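Local coordinates for protein bifunctional endo-1,4-beta-xylanase A (Neocallimastix patriciarum, PDB 2VG9) that probably hydrolyses the internal beta-1,4-xylosidic bonds of xylan, as a family 11 endo-xylanase with a beta-jelly-roll fold, at residues 19-32 / 43-57. Residues are numbered along the deposited sequence; the frame is centred on the assembly and turned at random.
Sequences FSYEIWTNGGEGSM and EWNAAVNRGNFLARR
The carbonyl oxygen of N52 is gripped twice: T25 OG1 donates to N52 O at 2.6 Å and N26 N at 2.9 Å, from opposite faces of the carbonyl plane. Threonine suits this place because OG1, anti to the backbone N (chi1 -167°), turns back onto the partner strand. Antiparallel strands 19-26 and 52-57 lie in one jelly-roll sheet, 29-32 and 43-45 in the other. Between them, I23 CD1 rests against CE1 and CZ of the F53 ring (both 3.5 Å), and W44 CB sits over its centre; a side chain at G30 would strike F53 CE1. Arginine suits R57's place, its three nitrogens serving three carbonyls: NE S20 O (2.9 Å), NH2 F19 O (3.1 Å) and NH1 that of T39. A leucine here would probably leave these carbonyls without those donors. On the opposite face R56 NH1 donates to E22 OE1 in a salt bridge (3.0 Å), from above the carboxylate plane; L54 CD1, from R56's own strand, lies over one guanidinium face. Short S31 hands OG to cross-strand E43 OE1 (2.6 Å), and a water donating to E29 OE1 and E43 OE1 probably eases these like charges. Neutral carbonyls thus answer R57's charge, a carboxylate R56's.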
loop_
_atom_site.group_PDB
_atom_site.type_symbol
_atom_site.label_atom_id
_atom_site.label_comp_id
_atom_site.label_asym_id
_atom_site.label_seq_id
_atom_site.Cartn_x
_atom_site.Cartn_y
_atom_site.Cartn_z
ATOM N N PHE A 19 2.618 15.359 -2.642
ATOM C CA PHE A 19 2.384 13.954 -2.304
ATOM C C PHE A 19 1.282 13.822 -1.270
ATOM O O PHE A 19 1.219 14.616 -0.334
ATOM C CB PHE A 19 3.681 13.301 -1.799
ATOM C CG PHE A 19 4.729 13.165 -2.855
ATOM C CD1 PHE A 19 4.676 12.107 -3.778
ATOM C CD2 PHE A 19 5.778 14.082 -2.930
ATOM C CE1 PHE A 19 5.666 11.989 -4.756
ATOM C CE2 PHE A 19 6.760 13.971 -3.920
ATOM C CZ PHE A 19 6.703 12.939 -4.825
ATOM N N SER A 20 0.392 12.840 -1.439
ATOM C CA SER A 20 -0.674 12.649 -0.467
ATOM C C SER A 20 -0.100 12.203 0.866
ATOM O O SER A 20 1.057 11.748 0.942
ATOM C CB SER A 20 -1.693 11.588 -0.950
ATOM O OG SER A 20 -1.101 10.291 -1.015
ATOM N N TYR A 21 -0.915 12.316 1.910
ATOM C CA TYR A 21 -0.688 11.594 3.150
ATOM C C TYR A 21 -2.050 11.139 3.692
ATOM O O TYR A 21 -3.067 11.794 3.464
ATOM C CB TYR A 21 0.111 12.431 4.180
ATOM C CG TYR A 21 -0.642 13.629 4.747
ATOM C CD1 TYR A 21 -1.529 13.487 5.824
ATOM C CD2 TYR A 21 -0.443 14.912 4.223
ATOM C CE1 TYR A 21 -2.252 14.598 6.339
ATOM C CE2 TYR A 21 -1.158 16.039 4.728
ATOM C CZ TYR A 21 -2.045 15.871 5.776
ATOM O OH TYR A 21 -2.718 16.966 6.275
ATOM N N GLU A 22 -2.059 10.007 4.384
ATOM C CA GLU A 22 -3.267 9.468 4.993
ATOM C C GLU A 22 -2.854 8.599 6.189
ATOM O O GLU A 22 -1.983 7.728 6.060
ATOM C CB GLU A 22 -4.063 8.636 3.970
ATOM C CG GLU A 22 -5.189 7.806 4.609
ATOM C CD GLU A 22 -6.181 7.261 3.585
ATOM O OE1 GLU A 22 -5.737 6.735 2.532
ATOM O OE2 GLU A 22 -7.418 7.338 3.858
ATOM N N ILE A 23 -3.463 8.869 7.343
ATOM C CA ILE A 23 -3.340 8.002 8.530
ATOM C C ILE A 23 -4.761 7.698 9.017
ATOM O O ILE A 23 -5.633 8.586 8.977
ATOM C CB ILE A 23 -2.468 8.662 9.649
ATOM C CG1 ILE A 23 -2.334 7.707 10.842
ATOM C CG2 ILE A 23 -2.989 10.144 9.991
ATOM C CD1 ILE A 23 -1.383 8.093 11.893
ATOM N N TRP A 24 -5.007 6.450 9.432
ATOM C CA TRP A 24 -6.335 6.035 9.874
ATOM C C TRP A 24 -6.195 4.918 10.898
ATOM O O TRP A 24 -5.214 4.149 10.876
ATOM C CB TRP A 24 -7.186 5.601 8.665
ATOM C CG TRP A 24 -8.444 4.846 8.996
ATOM C CD1 TRP A 24 -9.714 5.346 9.113
ATOM C CD2 TRP A 24 -8.544 3.438 9.248
ATOM N NE1 TRP A 24 -10.586 4.338 9.444
ATOM C CE2 TRP A 24 -9.891 3.156 9.520
ATOM C CE3 TRP A 24 -7.617 2.399 9.286
ATOM C CZ2 TRP A 24 -10.335 1.867 9.808
ATOM C CZ3 TRP A 24 -8.052 1.132 9.579
ATOM C CH2 TRP A 24 -9.403 0.876 9.841
ATOM N N THR A 25 -7.161 4.836 11.811
ATOM C CA THR A 25 -7.237 3.693 12.728
ATOM C C THR A 25 -8.681 3.321 13.026
ATOM O O THR A 25 -9.583 4.126 12.896
ATOM C CB THR A 25 -6.429 3.906 14.048
ATOM O OG1 THR A 25 -6.314 2.646 14.746
ATOM C CG2 THR A 25 -7.115 4.964 14.942
ATOM N N ASN A 26 -8.896 2.052 13.339
ATOM C CA ASN A 26 -10.099 1.628 14.008
ATOM C C ASN A 26 -9.623 0.898 15.238
ATOM O O ASN A 26 -9.047 -0.200 15.138
ATOM C CB ASN A 26 -10.919 0.683 13.142
ATOM C CG ASN A 26 -12.194 0.260 13.822
ATOM O OD1 ASN A 26 -13.176 0.987 13.792
ATOM N ND2 ASN A 26 -12.186 -0.917 14.442
ATOM N N GLY A 27 -9.780 1.543 16.385
ATOM C CA GLY A 27 -9.557 0.898 17.668
ATOM C C GLY A 27 -8.154 0.968 18.222
ATOM O O GLY A 27 -7.916 0.469 19.323
ATOM N N GLY A 28 -7.218 1.546 17.463
ATOM C CA GLY A 28 -5.852 1.718 17.925
ATOM C C GLY A 28 -5.551 3.193 18.138
ATOM O O GLY A 28 -6.459 4.015 18.217
ATOM N N GLU A 29 -4.266 3.523 18.218
ATOM C CA GLU A 29 -3.779 4.903 18.233
ATOM C C GLU A 29 -2.474 4.923 17.458
ATOM O O GLU A 29 -1.816 3.876 17.294
ATOM C CB GLU A 29 -3.556 5.483 19.664
ATOM C CG GLU A 29 -2.186 5.157 20.319
ATOM C CD GLU A 29 -1.044 6.164 19.981
ATOM O OE1 GLU A 29 -1.339 7.392 19.839
ATOM O OE2 GLU A 29 0.156 5.723 19.882
ATOM N N GLY A 30 -2.089 6.115 17.003
ATOM C CA GLY A 30 -0.872 6.247 16.229
ATOM C C GLY A 30 -0.720 7.663 15.710
ATOM O O GLY A 30 -1.563 8.528 15.967
ATOM N N SER A 31 0.368 7.893 14.988
ATOM C CA SER A 31 0.637 9.190 14.454
ATOM C C SER A 31 1.530 9.076 13.234
ATOM O O SER A 31 2.173 8.052 13.021
ATOM C CB SER A 31 1.265 10.082 15.521
ATOM O OG SER A 31 2.551 9.630 15.895
ATOM N N MET A 32 1.491 10.119 12.407
ATOM C CA MET A 32 2.387 10.267 11.284
ATOM C C MET A 32 3.015 11.624 11.424
ATOM O O MET A 32 2.334 12.602 11.703
ATOM C CB MET A 32 1.632 10.192 9.946
ATOM C CG MET A 32 2.531 10.502 8.721
ATOM S SD MET A 32 1.663 10.556 7.114
ATOM C CE MET A 32 0.104 9.996 7.684
ATOM N N GLU A 43 3.995 5.658 13.707
ATOM C CA GLU A 43 4.097 4.804 14.852
ATOM C C GLU A 43 2.679 4.439 15.235
ATOM O O GLU A 43 1.761 5.246 15.092
ATOM C CB GLU A 43 4.898 5.475 16.001
ATOM C CG GLU A 43 4.404 6.859 16.503
ATOM C CD GLU A 43 3.294 6.778 17.565
ATOM O OE1 GLU A 43 2.480 7.736 17.680
ATOM O OE2 GLU A 43 3.226 5.749 18.293
ATOM N N TRP A 44 2.476 3.199 15.652
ATOM C CA TRP A 44 1.147 2.761 15.994
ATOM C C TRP A 44 1.175 1.888 17.230
ATOM O O TRP A 44 2.146 1.204 17.484
ATOM C CB TRP A 44 0.450 2.077 14.804
ATOM C CG TRP A 44 1.056 0.775 14.282
ATOM C CD1 TRP A 44 0.635 -0.494 14.574
ATOM C CD2 TRP A 44 2.154 0.635 13.370
ATOM N NE1 TRP A 44 1.411 -1.413 13.910
ATOM C CE2 TRP A 44 2.364 -0.751 13.180
ATOM C CE3 TRP A 44 3.013 1.546 12.725
ATOM C CZ2 TRP A 44 3.389 -1.254 12.355
ATOM C CZ3 TRP A 44 4.032 1.039 11.893
ATOM C CH2 TRP A 44 4.211 -0.344 11.731
ATOM N N ASN A 45 0.120 1.972 18.027
ATOM C CA ASN A 45 -0.133 0.993 19.083
ATOM C C ASN A 45 -1.536 0.538 18.829
ATOM O O ASN A 45 -2.475 1.274 19.149
ATOM C CB ASN A 45 -0.036 1.616 20.496
ATOM C CG ASN A 45 1.392 1.901 20.916
ATOM O OD1 ASN A 45 2.107 1.001 21.383
ATOM N ND2 ASN A 45 1.823 3.158 20.757
ATOM N N ALA A 46 -1.686 -0.642 18.215
ATOM C CA ALA A 46 -2.997 -1.237 17.960
ATOM C C ALA A 46 -3.009 -2.725 18.329
ATOM O O ALA A 46 -3.743 -3.514 17.729
ATOM C CB ALA A 46 -3.423 -1.033 16.507
ATOM N N ALA A 47 -2.180 -3.104 19.303
ATOM C CA ALA A 47 -2.111 -4.499 19.775
ATOM C C ALA A 47 -3.286 -4.802 20.721
ATOM O O ALA A 47 -3.126 -5.078 21.922
ATOM C CB ALA A 47 -0.747 -4.803 20.408
ATOM N N VAL A 48 -4.470 -4.705 20.145
ATOM C CA VAL A 48 -5.747 -4.976 20.807
ATOM C C VAL A 48 -6.642 -5.731 19.815
ATOM O O VAL A 48 -6.439 -5.644 18.590
ATOM C CB VAL A 48 -6.439 -3.647 21.252
ATOM C CG1 VAL A 48 -5.630 -2.933 22.363
ATOM C CG2 VAL A 48 -6.711 -2.703 20.058
ATOM N N ASN A 49 -7.621 -6.491 20.324
ATOM C CA ASN A 49 -8.549 -7.190 19.470
ATOM C C ASN A 49 -9.097 -6.265 18.383
ATOM O O ASN A 49 -9.544 -5.162 18.681
ATOM C CB ASN A 49 -9.726 -7.786 20.262
ATOM C CG ASN A 49 -10.657 -8.599 19.365
ATOM O OD1 ASN A 49 -10.228 -9.549 18.726
ATOM N ND2 ASN A 49 -11.916 -8.180 19.260
ATOM N N ARG A 50 -9.056 -6.727 17.133
ATOM C CA ARG A 50 -9.469 -5.952 15.964
ATOM C C ARG A 50 -8.816 -4.572 15.799
ATOM O O ARG A 50 -9.304 -3.745 15.004
ATOM C CB ARG A 50 -11.003 -5.869 15.850
ATOM C CG ARG A 50 -11.653 -7.260 15.685
ATOM C CD ARG A 50 -13.059 -7.208 15.099
ATOM N NE ARG A 50 -13.082 -6.838 13.674
ATOM C CZ ARG A 50 -12.891 -7.673 12.648
ATOM N NH1 ARG A 50 -12.612 -8.969 12.851
ATOM N NH2 ARG A 50 -12.958 -7.202 11.405
ATOM N N GLY A 51 -7.710 -4.330 16.516
ATOM C CA GLY A 51 -6.911 -3.118 16.287
ATOM C C GLY A 51 -6.448 -3.050 14.841
ATOM O O GLY A 51 -5.922 -4.034 14.295
ATOM N N ASN A 52 -6.624 -1.886 14.218
ATOM C CA ASN A 52 -6.296 -1.693 12.807
ATOM C C ASN A 52 -5.747 -0.276 12.565
ATOM O O ASN A 52 -6.326 0.717 13.041
ATOM C CB ASN A 52 -7.535 -1.998 11.929
ATOM C CG ASN A 52 -7.190 -2.288 10.477
ATOM O OD1 ASN A 52 -6.014 -2.361 10.094
ATOM N ND2 ASN A 52 -8.229 -2.480 9.653
ATOM N N PHE A 53 -4.617 -0.189 11.858
ATOM C CA PHE A 53 -3.887 1.077 11.648
ATOM C C PHE A 53 -3.321 1.110 10.243
ATOM O O PHE A 53 -2.853 0.074 9.723
ATOM C CB PHE A 53 -2.708 1.200 12.644
ATOM C CG PHE A 53 -1.864 2.440 12.470
ATOM C CD1 PHE A 53 -2.248 3.648 13.055
ATOM C CD2 PHE A 53 -0.678 2.405 11.734
ATOM C CE1 PHE A 53 -1.465 4.791 12.910
ATOM C CE2 PHE A 53 0.113 3.555 11.573
ATOM C CZ PHE A 53 -0.285 4.748 12.178
ATOM N N LEU A 54 -3.309 2.304 9.640
ATOM C CA LEU A 54 -2.579 2.486 8.383
ATOM C C LEU A 54 -1.962 3.877 8.326
ATOM O O LEU A 54 -2.535 4.832 8.866
ATOM C CB LEU A 54 -3.504 2.239 7.180
ATOM C CG LEU A 54 -4.655 3.206 6.900
ATOM C CD1 LEU A 54 -4.238 4.412 6.003
ATOM C CD2 LEU A 54 -5.857 2.436 6.273
ATOM N N ALA A 55 -0.791 3.973 7.686
ATOM C CA ALA A 55 -0.156 5.273 7.341
ATOM C C ALA A 55 0.510 5.170 5.971
ATOM O O ALA A 55 1.322 4.260 5.709
ATOM C CB ALA A 55 0.868 5.721 8.409
ATOM N N ARG A 56 0.189 6.104 5.101
ATOM C CA ARG A 56 0.663 6.017 3.725
ATOM C C ARG A 56 0.800 7.380 3.085
ATOM O O ARG A 56 0.049 8.315 3.399
ATOM C CB ARG A 56 -0.282 5.165 2.899
ATOM C CG ARG A 56 -1.692 5.626 2.932
ATOM C CD ARG A 56 -2.582 4.860 1.935
ATOM N NE ARG A 56 -2.926 3.528 2.420
ATOM C CZ ARG A 56 -4.155 3.058 2.592
ATOM N NH1 ARG A 56 -5.229 3.797 2.326
ATOM N NH2 ARG A 56 -4.298 1.830 3.038
ATOM N N ARG A 57 1.758 7.469 2.182
ATOM C CA ARG A 57 2.015 8.671 1.383
ATOM C C ARG A 57 2.301 8.271 -0.048
ATOM O O ARG A 57 2.992 7.263 -0.295
ATOM C CB ARG A 57 3.226 9.425 1.938
ATOM C CG ARG A 57 2.923 10.118 3.295
ATOM C CD ARG A 57 3.802 11.308 3.469
ATOM N NE ARG A 57 3.314 12.431 2.675
ATOM C CZ ARG A 57 3.899 13.624 2.627
ATOM N NH1 ARG A 57 5.018 13.852 3.320
ATOM N NH2 ARG A 57 3.364 14.592 1.885
HETATM O O HOH W 1 -1.711 9.008 1.138
HETATM O O HOH W 2 -11.167 -3.259 13.260
HETATM O O HOH W 3 0.870 8.609 19.361
#